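Local coordinates for hypothetical protein (Pseudomonas syringae pv. tomato, PDB 2OT9), which is of unknown function but belongs to the YaeQ family of the PDDEXK nuclease-like clan, at residues A[43-48]-A[148-153]; A[8-13]-A[27-32]; A[130-135]-A[170-175]. All blocks are in the same frame, centred on the assembly; numbering follows the deposited sequence.

Interaction 1 (A[43-48]-A[148-153])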
loop_
_atom_site.group_PDB
_atom_site.type_symbol
_atom_site.label_atom_id
_atom_site.label_comp_id
_atom_site.label_asym_id
_atom_site.label_seq_id
_atom_site.Cartn_x
_atom_site.Cartn_y
_atom_site.Cartn_z
ATOM N N ARG A 43 -3.380 1.310 1.875
ATOM C CA ARG A 43 -3.370 -0.132 1.547
ATOM C C ARG A 43 -4.035 -0.432 0.193
ATOM O O ARG A 43 -3.556 -1.285 -0.562
ATOM C CB ARG A 43 -4.054 -0.949 2.646
ATOM C CG ARG A 43 -3.258 -0.996 3.939
ATOM C CD ARG A 43 -3.497 -2.313 4.680
ATOM N NE ARG A 43 -4.874 -2.450 5.147
ATOM C CZ ARG A 43 -5.414 -3.589 5.579
ATOM N NH1 ARG A 43 -6.685 -3.601 5.995
ATOM N NH2 ARG A 43 -4.692 -4.716 5.595
ATOM N N LEU A 44 -5.146 0.249 -0.099
ATOM C CA LEU A 44 -5.833 0.070 -1.398
ATOM C C LEU A 44 -4.991 0.561 -2.580
ATOM O O LEU A 44 -4.966 -0.072 -3.654
ATOM C CB LEU A 44 -7.197 0.784 -1.420
ATOM C CG LEU A 44 -8.208 0.446 -0.325
ATOM C CD1 LEU A 44 -9.522 1.219 -0.563
ATOM C CD2 LEU A 44 -8.458 -1.030 -0.228
ATOM N N LEU A 45 -4.308 1.690 -2.401
ATOM C CA LEU A 45 -3.394 2.186 -3.440
ATOM C C LEU A 45 -2.271 1.174 -3.672
ATOM O O LEU A 45 -1.915 0.903 -4.807
ATOM C CB LEU A 45 -2.778 3.528 -3.023
ATOM C CG LEU A 45 -3.685 4.758 -3.112
ATOM C CD1 LEU A 45 -2.997 5.963 -2.446
ATOM C CD2 LEU A 45 -4.048 5.048 -4.567
ATOM N N ALA A 46 -1.705 0.632 -2.587
ATOM C CA ALA A 46 -0.631 -0.378 -2.703
ATOM C C ALA A 46 -1.113 -1.618 -3.465
ATOM O O ALA A 46 -0.391 -2.186 -4.280
ATOM C CB ALA A 46 -0.123 -0.795 -1.291
ATOM N N TYR A 47 -2.325 -2.056 -3.152
ATOM C CA TYR A 47 -2.939 -3.192 -3.837
ATOM C C TYR A 47 -2.985 -2.980 -5.354
ATOM O O TYR A 47 -2.614 -3.882 -6.116
ATOM C CB TYR A 47 -4.357 -3.465 -3.288
ATOM C CG TYR A 47 -4.959 -4.741 -3.843
ATOM C CD1 TYR A 47 -4.577 -5.985 -3.349
ATOM C CD2 TYR A 47 -5.885 -4.695 -4.884
ATOM C CE1 TYR A 47 -5.098 -7.154 -3.870
ATOM C CE2 TYR A 47 -6.422 -5.855 -5.415
ATOM C CZ TYR A 47 -6.024 -7.082 -4.904
ATOM O OH TYR A 47 -6.544 -8.235 -5.423
ATOM N N ALA A 48 -3.473 -1.804 -5.789
ATOM C CA ALA A 48 -3.552 -1.478 -7.215
ATOM C C ALA A 48 -2.143 -1.360 -7.818
ATOM O O ALA A 48 -1.868 -1.881 -8.914
ATOM C CB ALA A 48 -4.343 -0.183 -7.432
ATOM N N ILE A 148 -16.274 0.470 -1.908
ATOM C CA ILE A 148 -15.310 1.367 -2.527
ATOM C C ILE A 148 -15.125 0.955 -3.983
ATOM O O ILE A 148 -14.606 -0.132 -4.273
ATOM C CB ILE A 148 -13.955 1.297 -1.806
ATOM C CG1 ILE A 148 -14.137 1.548 -0.298
ATOM C CG2 ILE A 148 -12.965 2.266 -2.425
ATOM C CD1 ILE A 148 -13.120 0.830 0.558
ATOM N N LYS A 149 -15.547 1.832 -4.890
ATOM C CA LYS A 149 -15.441 1.585 -6.332
ATOM C C LYS A 149 -14.441 2.564 -6.919
ATOM O O LYS A 149 -14.665 3.785 -6.900
ATOM C CB LYS A 149 -16.796 1.764 -7.004
ATOM C CG LYS A 149 -17.906 0.969 -6.354
ATOM C CD LYS A 149 -19.230 1.292 -7.022
ATOM C CE LYS A 149 -20.221 0.150 -6.882
ATOM N NZ LYS A 149 -20.690 0.052 -5.479
ATOM N N TRP A 150 -13.321 2.030 -7.393
ATOM C CA TRP A 150 -12.281 2.847 -7.996
ATOM C C TRP A 150 -11.993 2.384 -9.409
ATOM O O TRP A 150 -11.813 1.179 -9.645
ATOM C CB TRP A 150 -10.971 2.686 -7.228
ATOM C CG TRP A 150 -10.822 3.490 -5.968
ATOM C CD1 TRP A 150 -11.748 4.296 -5.354
ATOM C CD2 TRP A 150 -9.650 3.525 -5.154
ATOM N NE1 TRP A 150 -11.193 4.852 -4.205
ATOM C CE2 TRP A 150 -9.917 4.377 -4.059
ATOM C CE3 TRP A 150 -8.389 2.914 -5.252
ATOM C CZ2 TRP A 150 -8.961 4.643 -3.065
ATOM C CZ3 TRP A 150 -7.444 3.170 -4.263
ATOM C CH2 TRP A 150 -7.740 4.024 -3.181
ATOM N N ASP A 151 -11.890 3.339 -10.332
ATOM C CA ASP A 151 -11.193 3.080 -11.592
ATOM C C ASP A 151 -9.794 3.640 -11.438
ATOM O O ASP A 151 -9.629 4.826 -11.143
ATOM C CB ASP A 151 -11.865 3.789 -12.758
ATOM C CG ASP A 151 -13.165 3.129 -13.194
ATOM O OD1 ASP A 151 -13.635 2.152 -12.566
ATOM O OD2 ASP A 151 -13.714 3.600 -14.211
ATOM N N VAL A 152 -8.790 2.798 -11.649
ATOM C CA VAL A 152 -7.396 3.209 -11.519
ATOM C C VAL A 152 -6.662 3.060 -12.849
ATOM O O VAL A 152 -6.691 1.987 -13.473
ATOM C CB VAL A 152 -6.667 2.399 -10.420
ATOM C CG1 VAL A 152 -5.150 2.700 -10.407
ATOM C CG2 VAL A 152 -7.276 2.691 -9.033
HETATM N N MSE A 153 -6.031 4.148 -13.287
HETATM C CA MSE A 153 -5.129 4.102 -14.425
HETATM C C MSE A 153 -3.724 4.429 -13.932
HETATM O O MSE A 153 -3.522 5.402 -13.184
HETATM C CB MSE A 153 -5.554 5.068 -15.527
HETATM C CG MSE A 153 -4.526 5.173 -16.681
HETATM SE SE MSE A 153 -5.193 6.162 -18.203
HETATM C CE MSE A 153 -6.336 4.780 -18.914
#
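Leu44, Leu45 and Ala48 of helix 37-49 face Ile148, Trp150 and Val152 of strand 147-155, with the short axes 10.6 Å apart at closest approach and their N-to-C directions 49° apart. This is helix-on-sheet packing in the mixed sheet of the YaeQ fold: alternate strand residues point at the helix, and the helix answers with Leu44 and Ala48, one turn apart, and with Leu45, whose tip swings in from the flank. All six are buried and the contact is wholly apolar. Trp150 turns the outer rim of its six-membered ring to the helix, with CZ3 3.7 Å from Leu44 CB and 3.9 Å from Leu45 CD2. The Leu45 side chain crosses the indole at about a right angle. Leu44 CG is anti to its carbonyl carbon (chi1 -55°), and beyond it CD1 sits above one indole face, offset toward the rim. Ile148 CG2 lies over that face too, 3.5 Å above the plane. Phe10 of the adjacent strand 6-16 meets the indole edge-to-face, while Val161 of strand 158-163 touches both Trp150 and Leu45. At one end Leu44 and Ile148 meet tip to tip, CD1 to CD1 at 3.8 Å; at the other, Ala48 CB rests 4.2 Å from Val152 CG1.

Interaction 2 (A[8-13]-A[27-32])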
loop_
_atom_site.group_PDB
_atom_site.type_symbol
_atom_site.label_atom_id
_atom_site.label_comp_id
_atom_site.label_asym_id
_atom_site.label_seq_id
_atom_site.Cartn_x
_atom_site.Cartn_y
_atom_site.Cartn_z
ATOM N N TYR A 8 -15.293 -3.834 4.534
ATOM C CA TYR A 8 -15.463 -3.062 3.316
ATOM C C TYR A 8 -15.328 -3.975 2.100
ATOM O O TYR A 8 -14.589 -4.954 2.133
ATOM C CB TYR A 8 -14.398 -1.970 3.221
ATOM C CG TYR A 8 -14.573 -0.822 4.182
ATOM C CD1 TYR A 8 -15.020 0.419 3.738
ATOM C CD2 TYR A 8 -14.290 -0.972 5.531
ATOM C CE1 TYR A 8 -15.178 1.491 4.621
ATOM C CE2 TYR A 8 -14.454 0.087 6.416
ATOM C CZ TYR A 8 -14.884 1.317 5.948
ATOM O OH TYR A 8 -15.027 2.366 6.823
ATOM N N LYS A 9 -16.034 -3.627 1.037
ATOM C CA LYS A 9 -15.901 -4.298 -0.247
ATOM C C LYS A 9 -15.223 -3.339 -1.221
ATOM O O LYS A 9 -15.679 -2.204 -1.396
ATOM C CB LYS A 9 -17.277 -4.684 -0.773
ATOM C CG LYS A 9 -18.078 -5.606 0.172
ATOM C CD LYS A 9 -17.865 -7.075 -0.173
ATOM C CE LYS A 9 -18.365 -7.994 0.932
ATOM N NZ LYS A 9 -18.425 -9.405 0.431
ATOM N N PHE A 10 -14.139 -3.805 -1.843
ATOM C CA PHE A 10 -13.347 -3.018 -2.771
ATOM C C PHE A 10 -13.590 -3.571 -4.174
ATOM O O PHE A 10 -13.384 -4.770 -4.417
ATOM C CB PHE A 10 -11.877 -3.146 -2.385
ATOM C CG PHE A 10 -10.914 -2.331 -3.218
ATOM C CD1 PHE A 10 -11.204 -1.029 -3.615
ATOM C CD2 PHE A 10 -9.652 -2.839 -3.498
ATOM C CE1 PHE A 10 -10.260 -0.280 -4.325
ATOM C CE2 PHE A 10 -8.714 -2.091 -4.201
ATOM C CZ PHE A 10 -9.017 -0.810 -4.610
ATOM N N GLU A 11 -14.062 -2.705 -5.068
ATOM C CA GLU A 11 -14.243 -3.039 -6.486
ATOM C C GLU A 11 -13.259 -2.209 -7.313
ATOM O O GLU A 11 -13.376 -0.976 -7.396
ATOM C CB GLU A 11 -15.696 -2.788 -6.927
ATOM C CG GLU A 11 -16.730 -3.460 -5.996
ATOM C CD GLU A 11 -18.161 -3.364 -6.503
ATOM O OE1 GLU A 11 -18.374 -2.752 -7.568
ATOM O OE2 GLU A 11 -19.068 -3.911 -5.837
ATOM N N LEU A 12 -12.275 -2.889 -7.897
ATOM C CA LEU A 12 -11.196 -2.210 -8.615
ATOM C C LEU A 12 -11.202 -2.535 -10.115
ATOM O O LEU A 12 -11.064 -3.704 -10.489
ATOM C CB LEU A 12 -9.836 -2.597 -8.012
ATOM C CG LEU A 12 -8.544 -2.156 -8.727
ATOM C CD1 LEU A 12 -8.411 -0.629 -8.759
ATOM C CD2 LEU A 12 -7.327 -2.775 -8.031
ATOM N N ASN A 13 -11.377 -1.513 -10.957
ATOM C CA ASN A 13 -11.077 -1.633 -12.390
ATOM C C ASN A 13 -9.706 -1.034 -12.650
ATOM O O ASN A 13 -9.531 0.190 -12.576
ATOM C CB ASN A 13 -12.126 -0.933 -13.268
ATOM C CG ASN A 13 -13.513 -1.532 -13.109
ATOM O OD1 ASN A 13 -13.664 -2.737 -12.942
ATOM N ND2 ASN A 13 -14.531 -0.689 -13.166
ATOM N N GLN A 27 -12.242 -7.315 -3.737
ATOM C CA GLN A 27 -11.601 -7.767 -2.510
ATOM C C GLN A 27 -12.457 -7.386 -1.327
ATOM O O GLN A 27 -13.050 -6.306 -1.312
ATOM C CB GLN A 27 -10.231 -7.102 -2.338
ATOM C CG GLN A 27 -9.120 -7.710 -3.169
ATOM C CD GLN A 27 -8.729 -9.093 -2.694
ATOM O OE1 GLN A 27 -8.439 -9.975 -3.505
ATOM N NE2 GLN A 27 -8.738 -9.300 -1.380
ATOM N N THR A 28 -12.525 -8.277 -0.341
ATOM C CA THR A 28 -13.112 -7.951 0.946
ATOM C C THR A 28 -11.977 -7.536 1.884
ATOM O O THR A 28 -10.918 -8.174 1.916
ATOM C CB THR A 28 -13.924 -9.147 1.498
ATOM O OG1 THR A 28 -15.085 -9.342 0.677
ATOM C CG2 THR A 28 -14.374 -8.889 2.935
ATOM N N ILE A 29 -12.174 -6.444 2.609
ATOM C CA ILE A 29 -11.148 -5.938 3.521
ATOM C C ILE A 29 -11.724 -5.697 4.913
ATOM O O ILE A 29 -12.788 -5.097 5.064
ATOM C CB ILE A 29 -10.515 -4.629 3.014
ATOM C CG1 ILE A 29 -10.026 -4.792 1.579
ATOM C CG2 ILE A 29 -9.338 -4.218 3.908
ATOM C CD1 ILE A 29 -10.583 -3.752 0.695
ATOM N N ALA A 30 -11.019 -6.207 5.915
ATOM C CA ALA A 30 -11.353 -5.965 7.303
ATOM C C ALA A 30 -10.587 -4.730 7.772
ATOM O O ALA A 30 -9.362 -4.647 7.632
ATOM C CB ALA A 30 -10.996 -7.167 8.142
ATOM N N ARG A 31 -11.327 -3.764 8.303
ATOM C CA ARG A 31 -10.743 -2.549 8.818
ATOM C C ARG A 31 -10.713 -2.601 10.345
ATOM O O ARG A 31 -11.743 -2.577 10.990
ATOM C CB ARG A 31 -11.556 -1.364 8.345
ATOM C CG ARG A 31 -10.916 -0.058 8.640
ATOM C CD ARG A 31 -11.929 1.027 8.389
ATOM N NE ARG A 31 -11.553 2.221 9.096
ATOM C CZ ARG A 31 -12.289 3.314 9.181
ATOM N NH1 ARG A 31 -13.466 3.380 8.582
ATOM N NH2 ARG A 31 -11.830 4.346 9.874
ATOM N N HIS A 32 -9.527 -2.691 10.918
ATOM C CA HIS A 32 -9.409 -2.730 12.365
ATOM C C HIS A 32 -9.816 -1.332 12.905
ATOM O O HIS A 32 -9.634 -0.351 12.200
ATOM C CB HIS A 32 -7.956 -3.083 12.731
ATOM C CG HIS A 32 -7.697 -3.140 14.205
ATOM N ND1 HIS A 32 -7.978 -4.251 14.971
ATOM C CD2 HIS A 32 -7.205 -2.211 15.057
ATOM C CE1 HIS A 32 -7.666 -4.004 16.231
ATOM N NE2 HIS A 32 -7.191 -2.772 16.309
#
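Tyr8 and Arg31 are joined by a short hydrogen bond, Arg31 NH1 donating to Tyr8 OH at 2.6 Å. The hydroxyl lies at the guanidinium edge, near its plane, but the N-H...O angle is a bent 135°. Arg31 reaches it with CG anti to the backbone N (chi1 -171°) and an extended chain, whose CD passes 3.3 Å from Tyr8 CE2; ring and guanidinium planes stand 49° apart. A second bond, from Arg31 NE to the Glu35 carbonyl, further fixes the guanidinium. Next come four backbone bonds of the antiparallel hairpin formed by strands 6-16 and 21-31. Tyr8 and Ile29 make one hydrogen-bonded pair, with Tyr8 N to Ile29 O at 2.9 Å and nearly straight; Phe10 and Gln27 make the next, with Phe10 N to Gln27 O at 2.8 Å. Between them Lys9 and Thr28 form a non-hydrogen-bonded pair on the opposite sheet face, their side chains side by side and joined by a weak bond, Lys9 NZ to Thr28 OG1, at 3.3 Å. On the face shared by Phe10 and Ile29, which helix 37-49 covers, Ile29 CD1 presses against Phe10 CB at 3.4 Å, while Gln27 CB lies at the edge of the Phe10 ring.

Interaction 3 (A[130-135]-A[170-175])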
loop_
_atom_site.group_PDB
_atom_site.type_symbol
_atom_site.label_atom_id
_atom_site.label_comp_id
_atom_site.label_asym_id
_atom_site.label_seq_id
_atom_site.Cartn_x
_atom_site.Cartn_y
_atom_site.Cartn_z
ATOM N N ALA A 130 8.137 4.716 -1.038
ATOM C CA ALA A 130 7.540 5.871 -1.692
ATOM C C ALA A 130 6.570 6.506 -0.708
ATOM O O ALA A 130 5.987 5.812 0.130
ATOM C CB ALA A 130 6.803 5.438 -2.957
ATOM N N ALA A 131 6.404 7.817 -0.783
ATOM C CA ALA A 131 5.455 8.525 0.081
ATOM C C ALA A 131 4.227 8.988 -0.724
ATOM O O ALA A 131 4.362 9.451 -1.861
ATOM C CB ALA A 131 6.131 9.715 0.730
ATOM N N VAL A 132 3.052 8.879 -0.110
ATOM C CA VAL A 132 1.794 9.347 -0.687
ATOM C C VAL A 132 1.547 10.768 -0.160
ATOM O O VAL A 132 1.586 10.972 1.053
ATOM C CB VAL A 132 0.602 8.445 -0.241
ATOM C CG1 VAL A 132 -0.710 8.921 -0.867
ATOM C CG2 VAL A 132 0.855 6.952 -0.583
ATOM N N PRO A 133 1.314 11.747 -1.052
ATOM C CA PRO A 133 1.063 13.147 -0.603
ATOM C C PRO A 133 -0.218 13.244 0.234
ATOM O O PRO A 133 -1.208 12.580 -0.082
ATOM C CB PRO A 133 0.881 13.925 -1.926
ATOM C CG PRO A 133 1.498 13.066 -2.974
ATOM C CD PRO A 133 1.298 11.629 -2.519
ATOM N N GLN A 134 -0.215 14.075 1.277
ATOM C CA GLN A 134 -1.341 14.090 2.208
ATOM C C GLN A 134 -2.609 14.676 1.600
ATOM O O GLN A 134 -3.707 14.218 1.921
ATOM C CB GLN A 134 -0.999 14.794 3.540
ATOM C CG GLN A 134 -2.113 14.678 4.655
ATOM C CD GLN A 134 -2.229 13.296 5.371
ATOM O OE1 GLN A 134 -3.168 13.074 6.144
ATOM N NE2 GLN A 134 -1.295 12.392 5.125
ATOM N N ASP A 135 -2.464 15.675 0.733
ATOM C CA ASP A 135 -3.643 16.327 0.149
ATOM C C ASP A 135 -4.537 15.349 -0.615
ATOM O O ASP A 135 -5.718 15.261 -0.317
ATOM C CB ASP A 135 -3.299 17.585 -0.675
ATOM C CG ASP A 135 -2.381 17.311 -1.889
ATOM O OD1 ASP A 135 -1.969 16.157 -2.155
ATOM O OD2 ASP A 135 -2.066 18.302 -2.592
ATOM N N VAL A 170 -2.437 10.767 -8.136
ATOM C CA VAL A 170 -1.547 10.374 -7.049
ATOM C C VAL A 170 -0.128 10.277 -7.577
ATOM O O VAL A 170 0.201 9.363 -8.326
ATOM C CB VAL A 170 -1.976 9.019 -6.427
ATOM C CG1 VAL A 170 -1.015 8.615 -5.305
ATOM C CG2 VAL A 170 -3.428 9.101 -5.929
ATOM N N GLN A 171 0.707 11.226 -7.174
ATOM C CA GLN A 171 2.098 11.245 -7.583
ATOM C C GLN A 171 2.984 10.823 -6.411
ATOM O O GLN A 171 3.134 11.558 -5.436
ATOM C CB GLN A 171 2.485 12.635 -8.110
ATOM C CG GLN A 171 3.861 12.664 -8.761
ATOM C CD GLN A 171 3.994 11.631 -9.878
ATOM O OE1 GLN A 171 3.259 11.670 -10.859
ATOM N NE2 GLN A 171 4.932 10.698 -9.720
ATOM N N LEU A 172 3.541 9.620 -6.493
ATOM C CA LEU A 172 4.308 9.087 -5.373
ATOM C C LEU A 172 5.670 9.742 -5.365
ATOM O O LEU A 172 6.250 9.974 -6.416
ATOM C CB LEU A 172 4.456 7.575 -5.503
ATOM C CG LEU A 172 3.163 6.766 -5.555
ATOM C CD1 LEU A 172 3.524 5.320 -5.852
ATOM C CD2 LEU A 172 2.318 6.890 -4.246
ATOM N N GLN A 173 6.160 10.073 -4.178
ATOM C CA GLN A 173 7.533 10.555 -4.038
ATOM C C GLN A 173 8.411 9.379 -3.646
ATOM O O GLN A 173 8.251 8.842 -2.559
ATOM C CB GLN A 173 7.635 11.653 -2.974
ATOM C CG GLN A 173 9.098 12.157 -2.782
ATOM C CD GLN A 173 9.256 13.180 -1.660
ATOM O OE1 GLN A 173 8.851 12.948 -0.522
ATOM N NE2 GLN A 173 9.867 14.311 -1.981
ATOM N N TRP A 174 9.341 8.992 -4.508
ATOM C CA TRP A 174 10.254 7.879 -4.195
ATOM C C TRP A 174 11.386 8.317 -3.273
ATOM O O TRP A 174 12.151 9.226 -3.616
ATOM C CB TRP A 174 10.784 7.224 -5.493
ATOM C CG TRP A 174 9.695 6.433 -6.116
ATOM C CD1 TRP A 174 8.812 6.860 -7.074
ATOM C CD2 TRP A 174 9.300 5.104 -5.765
ATOM N NE1 TRP A 174 7.902 5.859 -7.353
ATOM C CE2 TRP A 174 8.182 4.774 -6.564
ATOM C CE3 TRP A 174 9.799 4.144 -4.860
ATOM C CZ2 TRP A 174 7.553 3.529 -6.491
ATOM C CZ3 TRP A 174 9.155 2.914 -4.773
ATOM C CH2 TRP A 174 8.053 2.614 -5.590
ATOM N N LEU A 175 11.488 7.682 -2.104
ATOM C CA LEU A 175 12.583 7.945 -1.170
ATOM C C LEU A 175 13.782 7.010 -1.419
ATOM O O LEU A 175 14.940 7.435 -1.361
ATOM C CB LEU A 175 12.113 7.822 0.291
ATOM C CG LEU A 175 11.321 9.008 0.856
ATOM C CD1 LEU A 175 9.970 9.127 0.229
ATOM C CD2 LEU A 175 11.195 8.939 2.398
#
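Ala130 and Ala131 of strand 127-131 pair with Trp174 and Gln173 of strand 166-174, antiparallel neighbours in the mixed sheet. Ala131 and Gln173 form the hydrogen-bonded pair. Ala131 N donates to Gln173 O at 2.8 Å, approaching tilted from the carbonyl plane, and Gln173 N returns a bond to Ala131 O at 3.0 Å, this time in the plane of the carbonyl. Ala130 and Trp174 are the non-hydrogen-bonded pair beside it, with their CA atoms 4.2 Å apart.

That close spacing goes with a CH-pi contact: Ala130 CB stands over the centre of the six-membered ring of Trp174, 3.7 Å from the centroid and only 8° off the ring normal. A chi1 of -73° sets Trp174 CG anti to its carbonyl carbon, and a chi2 of 93° then turns the ring so that a face meets the methyl. Leu172 CB also touches the Ala130 methyl.

In the fold, this is where the sheet hands over to a helix: Pro133 occupies the N-cap position of helix 134-141. Val132, just before it, lies side by side with Leu172, pointing the same way, and its CG2 is 3.9 Å from Leu172 CD2. Helix 37-49 covers this apolar side, Leu45 touching Val132 and Phe49 touching both Leu172 and Trp174. Pro133 meets the other chain segment through its ring, with CG 3.3 Å from Gln171 O. The Gln171 side chain leads elsewhere, its OE1 bonded to Thr158 OG1. On the sheet face bearing the Ala131 methyl, Leu175, where the chain turns a corner, brings CD1 to 3.9 Å from Ala131 CB.

Overall arrangement
All three contacts involve the one mixed sheet; interaction 1 packs helix 37-49 on it. Along the chain, the hairpin of interaction 2 closes first; helix 37-49 follows directly, opening interaction 1, whose segments then alternate with those of interaction 3. Interactions 1 and 2 have centres about 10 Å apart and are joined through neighbouring strands 6-16 and 147-155, where Ile148 probably bonds to the backbones of Lys9 and Glu11. Interaction 3 is about 15 Å from interaction 1 by centres, and Leu45 touches Val132 between them. Interactions 2 and 3 lie about 22 Å apart between centres, on opposite sides of the chain's centre; helix 37-49 touches both, through Met40, Arg43 and Tyr47 at interaction 2 and Leu45 and Phe49 at interaction 3.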